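Local coordinates for protein putative immunoglobulin A1 protease (Bacteroides ovatus, PDB 3N6Z) that is of unproven function but is probably related to the immunoglobulin A1 proteases, and folds into a parallel beta-helix, at residues Gly146-Ile150 with Thr173-Gly179; Gly181-Ala187 with Lys219-Gly225; Gln197-Ile201 with Gly231-Glu235; Lys202-Ser206 with Ile358-Ser362; Cys299-Glu303 with Phe327-Ser333. All blocks are in the same frame, centred on the assembly; numbering follows the deposited sequence.

The five contacts describe one parallel beta-helix from inside, between coils and outside. Contact 1 joins two faces across the interior; contact 2 follows it along the chain, its centre 7 Å away, and shares its sheet of strands 147-148 and 183-184. Contacts 2 and 3 both stack successive coils, their segments alternating along the chain, as winding requires; contact 4 crosses both because its second segment is the C-terminal tail, packed against strand 204-206. Contact 5, nested within the loop that contact 4 closes and centred 19 to 23 Å from the others, pairs the last two strands of the sheet containing strands 172-174 and 204-206. Contacts 2, 3 and 5 are hydrogen-bonded coil stacking, contact 1 the filled interior.

Contact 1: Gly146-Ile150 with Thr173-Gly179; sequences GIGII and TTGEVIG
Two faces of a parallel beta-helix meet here across the interior of the solenoid. Strand 147-148 belongs to one sheet; residues 173-179 turn the corner from a second sheet to a third at Gly175. The two segments run in opposite senses, with Gly146 near Gly179 and Ile150 near Thr173, yet no hydrogen bond links them: Gly148 and Val177, the nearest pair, keep their CA atoms 6.2 Å apart, and side chains fill the gap. Ile147 and Gly148 are extended, whereas Ile149 and Ile150 adopt helical backbone angles that turn the chain away. Gly175, at phi 121° and psi -129°, makes its corner in a conformation where a CB would press on the preceding carbonyl oxygen.

Rotamers decide the fit. Val177 (t) points inward, spreading CG1 to 4.2 Å from Ile147 CG1 and CG2 to 3.6 Å from Ile149 CG1. Ile149 (mt) fills the space between Val177 and Thr173: its CD1 reaches Thr174 O at 3.9 Å, and its CG2 meets Thr173 CG2 at 3.7 Å. Branched aliphatic residues suit this buried interior. Thr173 (p) serves two needs, giving its methyl to the isoleucines while OG1 is hydrogen-bonded to Ser206 in the next coil and to the carbonyl of Gly185 in its own. Ile147 (pt) starts sideways but bends nearer, bringing CD1 to 3.4 Å from Ile178 O, whereas Ile150 CG1 lies 3.6 Å from Thr173 CG2.

Contact 2: Gly181-Ala187 with Lys219-Gly225; sequences GAAGGIA and KAGGIAG
Gly181 opens this pairing of successive beta-helix coils: its O accepts a 2.8 Å hydrogen bond from Lys219 NZ, an ammonium that also binds Gly217 O. Extended Ala182 places CA 3.2 Å from Lys219 O, a CA-H...O contact. The parallel ladder proper begins at Ala183, paired with Ala220 (CA-CA 4.7 Å): Ala183 N donates to Lys219 O at 2.9 Å, and Ala183 O accepts from Gly221 N at 2.9 Å. Gly184 pairs with Gly221 and also passes its CA 4.1 Å from Ala224 CA; a CB on Gly184 would collide with Ala224 and with Ala187 O, so only glycine fits.

At Gly185 the chain turns sharply with near-helical angles (-65°/-35°), matched by Gly222 (-60°/-37°). Gly185 N makes weak bonds to Gly221 O (3.4 Å) and Gly222 O (3.1 Å), and a CB would strike Gly222 O. Ile186 and Ile223 share the mm rotamer and stack in register, Ile186 CG1 lying 4.0 Å from Ile223 CD1. Ile223 O receives both Ile186 N (2.9 Å) and Ala187 N (3.1 Å). Ala187, extended again, pairs with Ala224 (CA-CA 5.0 Å), its O accepting from Gly225 N at 3.3 Å.

The chemistry is chiefly backbone hydrogen bonding around a tight turn: small residues admit the doubled-back chain, and the near-repeat of sequence lets one coil copy the next.

Contact 3: Gln197-Ile201 with Gly231-Glu235; sequences QESYI and GGFIE
Three backbone hydrogen bonds zip these parallel strands together. Glu235 N donates to Ile201 O at 3.0 Å and Ile201 N to Phe233 O at 3.1 Å; Phe233 N reaches Ser199 O at 3.3 Å, a weak bond where the ladder starts. The register pairs Tyr200 with Phe233 and Ile201 with Ile234, each 4.9 Å between CA atoms, and the segments' directions from 198 to 201 and from 232 to 235 differ by 37°. Tyr200 CA also lies 3.1 Å from Phe233 O. Glu235 OE1 turns to a salt bridge with Lys202.

Ahead of the strand, Gly231 (95°/150°) and Gly232 (115°/159°) take positive phi angles that would force a CB against the preceding carbonyl. Tyr200 and Phe233, both p at chi1, lie nearly parallel (14°), centroids 4.5 Å apart but slid so that the rings barely overlap; instead Tyr200 CB sits 3.5 Å above the Phe233 centroid, a CH-pi contact. Glu198 OE2 approaches the ring edge, 3.5 Å from Phe233 CE2. Ile201 CB and Ile234 CG1 (both mt) are 4.4 Å apart, and Ile201 also packs on Ile223. Here aromatics stack on one face and isoleucines on the other; such stacking of like residues in register between coils is characteristic of parallel beta-helices.

Contact 4: Lys202-Ser206 with Ile358-Ser362; sequences KNCYS and IFQWS
This is a tertiary contact between a side wall and a tail: near the C-terminus, residues 358-362 return to the parallel beta-helix and pack on strand 204-206, more than 150 residues earlier. No backbone hydrogen bonds join the two; the nearest CA atoms, of Tyr205 and Ile358, are 7.7 Å apart, and aromatic side chains bridge the distance.

Asn203, in a left-handed conformation (56°/54°) that asparagine tolerates well, turns the corner between two sheets, and its OD1 binds Trp349 NE1. Beyond it Cys204 to Ser206 are extended, with Tyr205 pointing toward the tail (chi1 71°, p; chi2 -89°). Its ring also stacks on Tyr172 of the preceding coil. The tail has a short strand, 358-359, followed by a type I turn from Phe359 to Ser362, closed by Ser362 N to Phe359 O at 3.1 Å. Phe359 (chi1 -59°, m; chi2 -29°) swings its ring inward and receives the edge of Tyr205 on its face: a T-shaped stack, centroids 5.0 Å apart, planes at 81°, Tyr205 CD1 to Phe359 CE1 3.7 Å. The CZ of Phe359 comes within 3.3 Å of Asn203 O. Apolar packing continues from Tyr205 CZ to Ile358 CG2 (4.0 Å).

Tyrosine suits this place because its ring spans the gap and its hydroxyl reaches the turn. Ser362 OG (chi1 -63°, m) accepts from Phe359 N at 2.9 Å and is hydrogen-bonded to Tyr205 OH at 2.7 Å.

Contact 5: Cys299-Glu303 with Phe327-Ser333; sequences CYACE and FHGVAKS
A cysteine sulfur beside an aromatic edge marks the start of this strand pair: Cys299 SG lies 5.4 Å from the Phe327 ring centroid, almost in the ring plane, while Cys299 CB touches Phe327 CE2 at 3.7 Å. Gly329 (61°/-163°) then leads into the strand, where a CB would hit Cys299 O. Strands 299-302 and 330-332 run parallel in sense but cross at -47°, pairing Tyr300 with Val330, Ala301 with Ala331 and Cys302 with Lys332. Four bonds hold them: Val330 N to Cys299 O (3.0 Å), Ala301 N to Val330 O (3.0 Å), Lys332 N to Ala301 O (2.9 Å) and Glu303 N to Lys332 O (2.9 Å). Small Ala301 suits its buried position. Tyr300 CD1 packs on Val330 CB (4.1 Å) and on Lys332 CG (3.7 Å), lysine lending its aliphatic part.

Strand 330-332 is an edge strand, the last of its beta-helix sheet. Ser333 N-caps helix 334-344, whose Leu337 packs against Tyr300, Cys302 and Lys332, while strand 268-270 adjoins strand 299-302 on its other side.

Contact 1: Gly146-Ile150 with Thr173-Gly179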
# COMPACT_ATOMS: atom_id res chain seq x y z
N GLY A 146 9.53 0.33 8.72
CA GLY A 146 8.36 -0.30 8.14
C GLY A 146 7.91 0.43 6.89
O GLY A 146 7.72 1.66 6.92
N ILE A 147 7.73 -0.31 5.81
CA ILE A 147 7.51 0.29 4.50
C ILE A 147 6.54 -0.51 3.63
O ILE A 147 6.20 -1.63 3.94
CB ILE A 147 8.82 0.53 3.74
CG1 ILE A 147 9.51 -0.81 3.38
CG2 ILE A 147 9.75 1.50 4.46
CD1 ILE A 147 10.69 -0.67 2.44
N GLY A 148 6.07 0.16 2.59
CA GLY A 148 5.35 -0.41 1.47
C GLY A 148 5.79 0.25 0.19
O GLY A 148 6.54 1.21 0.21
N ILE A 149 5.34 -0.28 -0.96
CA ILE A 149 5.80 0.27 -2.25
C ILE A 149 5.33 1.70 -2.43
O ILE A 149 6.11 2.56 -2.80
CB ILE A 149 5.37 -0.63 -3.45
CG1 ILE A 149 6.29 -1.85 -3.50
CG2 ILE A 149 5.40 0.13 -4.79
CD1 ILE A 149 5.72 -3.06 -4.26
N ILE A 150 4.04 1.96 -2.21
CA ILE A 150 3.52 3.29 -2.46
C ILE A 150 3.93 4.28 -1.35
O ILE A 150 4.34 5.41 -1.64
CB ILE A 150 1.99 3.28 -2.69
CG1 ILE A 150 1.65 2.31 -3.86
CG2 ILE A 150 1.47 4.71 -2.97
CD1 ILE A 150 0.22 2.37 -4.42
N THR A 173 0.11 -2.62 -6.89
CA THR A 173 1.55 -2.83 -6.89
C THR A 173 1.92 -4.26 -7.21
O THR A 173 1.20 -5.22 -6.87
CB THR A 173 2.23 -2.44 -5.57
OG1 THR A 173 1.84 -3.35 -4.56
CG2 THR A 173 1.86 -1.01 -5.14
N THR A 174 3.05 -4.39 -7.87
CA THR A 174 3.73 -5.69 -8.10
C THR A 174 5.21 -5.48 -7.86
O THR A 174 5.72 -4.35 -7.93
CB THR A 174 3.47 -6.26 -9.52
OG1 THR A 174 4.43 -5.76 -10.47
CG2 THR A 174 2.03 -5.96 -10.02
N GLY A 175 5.92 -6.58 -7.56
CA GLY A 175 7.35 -6.53 -7.27
C GLY A 175 7.68 -7.07 -5.89
O GLY A 175 7.25 -8.17 -5.55
N GLU A 176 8.44 -6.31 -5.11
CA GLU A 176 8.91 -6.75 -3.82
C GLU A 176 9.06 -5.63 -2.82
O GLU A 176 9.46 -4.52 -3.17
CB GLU A 176 10.24 -7.49 -3.93
CG GLU A 176 11.39 -6.64 -4.41
CD GLU A 176 12.75 -7.33 -4.41
OE1 GLU A 176 12.90 -8.43 -3.85
OE2 GLU A 176 13.71 -6.75 -4.95
N VAL A 177 8.73 -5.97 -1.57
CA VAL A 177 8.87 -5.12 -0.41
C VAL A 177 9.61 -5.92 0.65
O VAL A 177 9.16 -7.03 1.03
CB VAL A 177 7.46 -4.79 0.22
CG1 VAL A 177 7.63 -4.01 1.52
CG2 VAL A 177 6.59 -4.14 -0.76
N ILE A 178 10.69 -5.34 1.19
CA ILE A 178 11.40 -5.86 2.35
C ILE A 178 11.44 -4.74 3.39
O ILE A 178 12.03 -3.69 3.16
CB ILE A 178 12.82 -6.37 2.01
CG1 ILE A 178 12.74 -7.43 0.94
CG2 ILE A 178 13.52 -6.87 3.31
CD1 ILE A 178 14.10 -7.83 0.39
N GLY A 179 10.79 -4.94 4.53
CA GLY A 179 10.78 -3.97 5.60
C GLY A 179 11.31 -4.54 6.89
O GLY A 179 11.66 -5.71 6.98

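Contact 2: Gly181-Ala187 with Lys219-Gly225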
# COMPACT_ATOMS: atom_id res chain seq x y z
N GLY A 181 9.93 -4.12 10.75
CA GLY A 181 8.95 -3.60 11.70
C GLY A 181 7.57 -3.41 11.13
O GLY A 181 6.57 -3.43 11.87
N ALA A 182 7.51 -3.19 9.83
CA ALA A 182 6.24 -3.36 9.07
C ALA A 182 6.59 -3.62 7.61
O ALA A 182 7.63 -3.16 7.13
CB ALA A 182 5.32 -2.13 9.21
N ALA A 183 5.72 -4.32 6.92
CA ALA A 183 5.88 -4.51 5.50
C ALA A 183 4.51 -4.73 4.90
O ALA A 183 3.74 -5.57 5.38
CB ALA A 183 6.82 -5.71 5.16
N GLY A 184 4.17 -3.94 3.88
CA GLY A 184 2.91 -4.13 3.16
C GLY A 184 3.07 -3.96 1.67
O GLY A 184 3.92 -3.21 1.21
N GLY A 185 2.21 -4.62 0.90
CA GLY A 185 2.30 -4.47 -0.55
C GLY A 185 2.01 -3.05 -1.02
O GLY A 185 2.59 -2.59 -1.99
N ILE A 186 1.09 -2.39 -0.33
CA ILE A 186 0.70 -1.00 -0.63
C ILE A 186 1.40 -0.00 0.31
O ILE A 186 2.09 0.92 -0.16
CB ILE A 186 -0.86 -0.79 -0.62
CG1 ILE A 186 -1.58 -1.74 -1.60
CG2 ILE A 186 -1.23 0.69 -0.83
CD1 ILE A 186 -1.28 -1.54 -3.07
N ALA A 187 1.18 -0.17 1.62
CA ALA A 187 1.70 0.76 2.62
C ALA A 187 2.29 0.01 3.79
O ALA A 187 1.75 -1.03 4.20
CB ALA A 187 0.54 1.67 3.14
N LYS A 219 5.45 -7.28 11.31
CA LYS A 219 4.07 -6.91 10.98
C LYS A 219 3.96 -6.88 9.45
O LYS A 219 4.20 -5.85 8.83
CB LYS A 219 3.70 -5.56 11.59
CG LYS A 219 3.98 -5.39 13.09
CD LYS A 219 3.83 -3.94 13.55
CE LYS A 219 4.59 -3.67 14.83
NZ LYS A 219 6.07 -3.77 14.62
N ALA A 220 3.63 -8.03 8.86
CA ALA A 220 3.63 -8.19 7.40
C ALA A 220 2.21 -8.43 6.89
O ALA A 220 1.51 -9.31 7.39
CB ALA A 220 4.54 -9.34 6.98
N GLY A 221 1.79 -7.62 5.92
CA GLY A 221 0.46 -7.77 5.31
C GLY A 221 0.52 -7.69 3.80
O GLY A 221 1.30 -6.91 3.24
N GLY A 222 -0.41 -8.36 3.13
CA GLY A 222 -0.49 -8.29 1.68
C GLY A 222 -0.73 -6.87 1.20
O GLY A 222 -0.22 -6.46 0.16
N ILE A 223 -1.55 -6.12 1.97
CA ILE A 223 -1.89 -4.73 1.66
C ILE A 223 -1.16 -3.73 2.57
O ILE A 223 -0.47 -2.81 2.06
CB ILE A 223 -3.41 -4.50 1.70
CG1 ILE A 223 -4.08 -5.37 0.63
CG2 ILE A 223 -3.80 -2.99 1.55
CD1 ILE A 223 -3.83 -4.98 -0.83
N ALA A 224 -1.27 -3.89 3.88
CA ALA A 224 -0.65 -3.00 4.86
C ALA A 224 0.01 -3.83 5.94
O ALA A 224 -0.55 -4.82 6.42
CB ALA A 224 -1.71 -2.04 5.46
N GLY A 225 1.15 -3.36 6.44
CA GLY A 225 1.79 -4.05 7.56
C GLY A 225 1.13 -3.85 8.90
O GLY A 225 0.87 -4.82 9.63

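Contact 3: Gln197-Ile201 with Gly231-Glu235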
# COMPACT_ATOMS: atom_id res chain seq x y z
N GLN A 197 -11.84 13.99 8.07
CA GLN A 197 -11.21 13.23 6.99
C GLN A 197 -10.81 11.85 7.49
O GLN A 197 -10.73 11.58 8.70
CB GLN A 197 -10.01 13.99 6.44
CG GLN A 197 -10.39 15.33 5.79
CD GLN A 197 -9.25 15.96 5.03
OE1 GLN A 197 -8.68 15.32 4.15
NE2 GLN A 197 -8.93 17.22 5.35
N GLU A 198 -10.59 10.94 6.53
CA GLU A 198 -10.32 9.56 6.87
C GLU A 198 -9.10 9.04 6.14
O GLU A 198 -8.83 9.48 5.02
CB GLU A 198 -11.48 8.71 6.41
CG GLU A 198 -12.83 9.09 6.99
CD GLU A 198 -13.93 8.18 6.46
OE1 GLU A 198 -14.51 8.51 5.40
OE2 GLU A 198 -14.16 7.12 7.04
N SER A 199 -8.36 8.15 6.79
CA SER A 199 -7.30 7.40 6.11
C SER A 199 -7.81 6.02 5.72
O SER A 199 -8.41 5.31 6.56
CB SER A 199 -6.04 7.26 6.96
OG SER A 199 -5.44 8.52 7.25
N TYR A 200 -7.59 5.63 4.47
CA TYR A 200 -8.07 4.36 3.98
C TYR A 200 -7.37 3.93 2.70
O TYR A 200 -6.75 4.74 1.99
CB TYR A 200 -9.59 4.36 3.79
CG TYR A 200 -10.17 5.39 2.86
CD1 TYR A 200 -10.21 5.18 1.49
CD2 TYR A 200 -10.81 6.53 3.37
CE1 TYR A 200 -10.83 6.08 0.65
CE2 TYR A 200 -11.45 7.44 2.54
CZ TYR A 200 -11.45 7.21 1.18
OH TYR A 200 -12.07 8.11 0.33
N ILE A 201 -7.47 2.63 2.45
CA ILE A 201 -7.05 2.00 1.21
C ILE A 201 -8.27 1.33 0.62
O ILE A 201 -8.92 0.52 1.28
CB ILE A 201 -5.91 0.97 1.42
CG1 ILE A 201 -4.76 1.61 2.20
CG2 ILE A 201 -5.42 0.39 0.08
CD1 ILE A 201 -3.65 0.65 2.69
N GLY A 231 -10.02 4.63 14.03
CA GLY A 231 -10.64 5.07 12.78
C GLY A 231 -9.75 4.69 11.60
O GLY A 231 -8.53 4.66 11.71
N GLY A 232 -10.37 4.44 10.44
CA GLY A 232 -9.68 4.08 9.20
C GLY A 232 -10.02 2.69 8.77
O GLY A 232 -10.45 1.85 9.58
N PHE A 233 -9.83 2.43 7.49
CA PHE A 233 -10.32 1.17 6.93
C PHE A 233 -9.59 0.73 5.68
O PHE A 233 -8.91 1.54 5.03
CB PHE A 233 -11.86 1.23 6.68
CG PHE A 233 -12.29 2.23 5.64
CD1 PHE A 233 -12.37 1.87 4.30
CD2 PHE A 233 -12.64 3.54 5.99
CE1 PHE A 233 -12.78 2.79 3.33
CE2 PHE A 233 -13.02 4.46 5.01
CZ PHE A 233 -13.13 4.09 3.71
N ILE A 234 -9.80 -0.53 5.35
CA ILE A 234 -9.40 -1.13 4.09
C ILE A 234 -10.68 -1.74 3.49
O ILE A 234 -11.37 -2.51 4.17
CB ILE A 234 -8.31 -2.21 4.27
CG1 ILE A 234 -7.02 -1.56 4.80
CG2 ILE A 234 -8.07 -3.00 2.96
CD1 ILE A 234 -5.93 -2.55 5.28
N GLU A 235 -10.96 -1.43 2.22
CA GLU A 235 -12.19 -1.85 1.55
C GLU A 235 -11.88 -2.25 0.10
O GLU A 235 -11.14 -1.55 -0.56
CB GLU A 235 -13.14 -0.63 1.60
CG GLU A 235 -14.45 -0.72 1.00
CD GLU A 235 -15.33 0.37 1.60
OE1 GLU A 235 -15.22 1.52 1.17
OE2 GLU A 235 -16.05 0.08 2.58

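Contact 4: Lys202-Ser206 with Ile358-Ser362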
# COMPACT_ATOMS: atom_id res chain seq x y z
N LYS A 202 -8.61 1.67 -0.63
CA LYS A 202 -9.85 1.21 -1.25
C LYS A 202 -9.63 0.84 -2.72
O LYS A 202 -9.00 1.62 -3.45
CB LYS A 202 -10.91 2.31 -1.16
CG LYS A 202 -12.26 1.97 -1.81
CD LYS A 202 -13.28 3.08 -1.68
CE LYS A 202 -14.61 2.65 -2.28
NZ LYS A 202 -15.17 1.45 -1.59
N ASN A 203 -10.20 -0.28 -3.16
CA ASN A 203 -10.13 -0.70 -4.55
C ASN A 203 -8.67 -0.80 -5.03
O ASN A 203 -8.28 -0.21 -6.04
CB ASN A 203 -10.98 0.21 -5.46
CG ASN A 203 -12.44 -0.21 -5.50
OD1 ASN A 203 -12.77 -1.42 -5.63
ND2 ASN A 203 -13.33 0.76 -5.36
N CYS A 204 -7.90 -1.57 -4.28
CA CYS A 204 -6.49 -1.82 -4.58
C CYS A 204 -6.16 -3.29 -4.56
O CYS A 204 -6.81 -4.08 -3.89
CB CYS A 204 -5.54 -1.12 -3.59
SG CYS A 204 -5.63 0.69 -3.62
N TYR A 205 -5.15 -3.68 -5.30
CA TYR A 205 -4.58 -5.02 -5.17
C TYR A 205 -3.05 -4.97 -5.20
O TYR A 205 -2.43 -3.98 -5.62
CB TYR A 205 -5.12 -5.98 -6.25
CG TYR A 205 -4.63 -5.74 -7.66
CD1 TYR A 205 -5.31 -4.89 -8.50
CD2 TYR A 205 -3.51 -6.40 -8.16
CE1 TYR A 205 -4.88 -4.68 -9.82
CE2 TYR A 205 -3.09 -6.23 -9.49
CZ TYR A 205 -3.78 -5.35 -10.32
OH TYR A 205 -3.36 -5.13 -11.63
N SER A 206 -2.45 -6.06 -4.75
CA SER A 206 -1.03 -6.25 -4.88
C SER A 206 -0.68 -7.69 -5.17
O SER A 206 -1.32 -8.60 -4.65
CB SER A 206 -0.32 -5.81 -3.61
OG SER A 206 1.09 -5.88 -3.70
N ILE A 358 -7.69 -8.17 -12.10
CA ILE A 358 -6.85 -6.99 -12.27
C ILE A 358 -7.76 -5.81 -12.63
O ILE A 358 -8.97 -5.96 -12.63
CB ILE A 358 -5.69 -7.25 -13.29
CG1 ILE A 358 -6.26 -7.59 -14.67
CG2 ILE A 358 -4.75 -8.34 -12.78
CD1 ILE A 358 -5.22 -7.72 -15.75
N PHE A 359 -7.20 -4.65 -12.92
CA PHE A 359 -8.01 -3.55 -13.37
C PHE A 359 -8.14 -3.61 -14.87
O PHE A 359 -7.26 -4.14 -15.57
CB PHE A 359 -7.43 -2.17 -12.98
CG PHE A 359 -7.25 -1.95 -11.49
CD1 PHE A 359 -8.04 -2.53 -10.54
CD2 PHE A 359 -6.27 -1.06 -11.09
CE1 PHE A 359 -7.86 -2.25 -9.19
CE2 PHE A 359 -6.09 -0.74 -9.75
CZ PHE A 359 -6.88 -1.37 -8.82
N GLN A 360 -9.16 -2.94 -15.38
CA GLN A 360 -9.36 -2.87 -16.82
C GLN A 360 -8.19 -2.19 -17.52
O GLN A 360 -7.89 -2.50 -18.67
CB GLN A 360 -10.69 -2.21 -17.11
CG GLN A 360 -11.81 -3.19 -16.75
CD GLN A 360 -13.18 -2.64 -16.85
OE1 GLN A 360 -13.46 -1.82 -17.72
NE2 GLN A 360 -14.07 -3.09 -15.94
N TRP A 361 -7.49 -1.31 -16.80
CA TRP A 361 -6.33 -0.57 -17.31
C TRP A 361 -4.97 -1.11 -16.85
O TRP A 361 -3.94 -0.55 -17.19
CB TRP A 361 -6.45 0.89 -16.95
CG TRP A 361 -6.71 1.22 -15.53
CD1 TRP A 361 -7.91 1.45 -14.97
CD2 TRP A 361 -5.73 1.43 -14.47
NE1 TRP A 361 -7.77 1.77 -13.63
CE2 TRP A 361 -6.45 1.80 -13.31
CE3 TRP A 361 -4.33 1.38 -14.41
CZ2 TRP A 361 -5.81 2.09 -12.09
CZ3 TRP A 361 -3.71 1.66 -13.22
CH2 TRP A 361 -4.46 2.01 -12.07
N SER A 362 -4.94 -2.20 -16.09
CA SER A 362 -3.68 -2.80 -15.65
C SER A 362 -2.84 -3.19 -16.84
O SER A 362 -3.36 -3.66 -17.87
CB SER A 362 -3.92 -4.00 -14.73
OG SER A 362 -4.58 -3.64 -13.52

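Contact 5: Cys299-Glu303 with Phe327-Ser333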
# COMPACT_ATOMS: atom_id res chain seq x y z
N CYS A 299 -15.09 -10.75 4.29
CA CYS A 299 -13.67 -11.01 4.15
C CYS A 299 -13.46 -12.48 3.80
O CYS A 299 -13.94 -13.38 4.53
CB CYS A 299 -12.92 -10.67 5.42
SG CYS A 299 -12.84 -8.86 5.76
N TYR A 300 -12.75 -12.73 2.69
CA TYR A 300 -12.57 -14.04 2.10
C TYR A 300 -11.11 -14.40 1.97
O TYR A 300 -10.23 -13.52 1.99
CB TYR A 300 -13.28 -14.14 0.72
CG TYR A 300 -14.72 -13.67 0.85
CD1 TYR A 300 -15.65 -14.46 1.52
CD2 TYR A 300 -15.11 -12.42 0.40
CE1 TYR A 300 -16.93 -13.99 1.75
CE2 TYR A 300 -16.40 -11.93 0.62
CZ TYR A 300 -17.32 -12.74 1.30
OH TYR A 300 -18.57 -12.26 1.55
N ALA A 301 -10.85 -15.68 1.79
CA ALA A 301 -9.51 -16.17 1.50
C ALA A 301 -9.60 -17.31 0.52
O ALA A 301 -10.50 -18.15 0.61
CB ALA A 301 -8.78 -16.63 2.78
N CYS A 302 -8.69 -17.38 -0.44
CA CYS A 302 -8.72 -18.52 -1.34
C CYS A 302 -8.41 -19.80 -0.57
O CYS A 302 -7.50 -19.86 0.25
CB CYS A 302 -7.77 -18.39 -2.52
SG CYS A 302 -8.16 -19.59 -3.85
N GLU A 303 -9.19 -20.84 -0.87
CA GLU A 303 -9.11 -22.13 -0.19
C GLU A 303 -7.74 -22.79 -0.38
O GLU A 303 -7.36 -23.64 0.42
CB GLU A 303 -10.22 -23.05 -0.70
CG GLU A 303 -10.05 -23.47 -2.13
CD GLU A 303 -11.26 -24.17 -2.74
OE1 GLU A 303 -12.20 -24.49 -1.99
OE2 GLU A 303 -11.19 -24.43 -3.99
N PHE A 327 -7.44 -13.22 12.44
CA PHE A 327 -8.74 -13.28 11.77
C PHE A 327 -8.53 -13.95 10.42
O PHE A 327 -7.71 -13.48 9.63
CB PHE A 327 -9.35 -11.89 11.60
CG PHE A 327 -10.65 -11.89 10.81
CD1 PHE A 327 -11.69 -12.74 11.16
CD2 PHE A 327 -10.81 -11.05 9.72
CE1 PHE A 327 -12.88 -12.72 10.44
CE2 PHE A 327 -11.97 -11.04 8.99
CZ PHE A 327 -13.00 -11.89 9.33
N HIS A 328 -9.34 -14.99 10.14
CA HIS A 328 -9.14 -15.81 8.95
C HIS A 328 -10.17 -15.59 7.84
O HIS A 328 -9.96 -16.06 6.74
CB HIS A 328 -9.18 -17.28 9.31
CG HIS A 328 -8.03 -17.73 10.16
ND1 HIS A 328 -6.71 -17.40 9.88
CD2 HIS A 328 -8.01 -18.49 11.28
CE1 HIS A 328 -5.94 -17.97 10.80
NE2 HIS A 328 -6.71 -18.65 11.64
N GLY A 329 -11.27 -14.89 8.11
CA GLY A 329 -12.29 -14.77 7.08
C GLY A 329 -12.86 -16.14 6.65
O GLY A 329 -12.72 -17.11 7.37
N VAL A 330 -13.52 -16.15 5.50
CA VAL A 330 -14.22 -17.32 4.99
C VAL A 330 -13.59 -17.81 3.69
O VAL A 330 -13.39 -17.02 2.77
CB VAL A 330 -15.71 -16.97 4.76
CG1 VAL A 330 -16.45 -18.12 4.03
CG2 VAL A 330 -16.38 -16.60 6.12
N ALA A 331 -13.30 -19.09 3.60
CA ALA A 331 -12.70 -19.65 2.41
C ALA A 331 -13.63 -19.64 1.20
O ALA A 331 -14.84 -19.90 1.32
CB ALA A 331 -12.18 -21.06 2.69
N LYS A 332 -13.05 -19.37 0.04
CA LYS A 332 -13.71 -19.41 -1.25
C LYS A 332 -12.81 -20.06 -2.30
O LYS A 332 -11.59 -20.01 -2.20
CB LYS A 332 -14.07 -17.99 -1.72
CG LYS A 332 -15.11 -17.29 -0.84
CD LYS A 332 -16.50 -17.92 -1.08
CE LYS A 332 -17.51 -17.63 0.00
NZ LYS A 332 -18.84 -18.19 -0.39
N SER A 333 -13.42 -20.61 -3.35
CA SER A 333 -12.68 -21.12 -4.49
C SER A 333 -12.13 -19.95 -5.31
O SER A 333 -12.64 -18.85 -5.23
CB SER A 333 -13.54 -22.01 -5.40
OG SER A 333 -14.54 -21.25 -6.03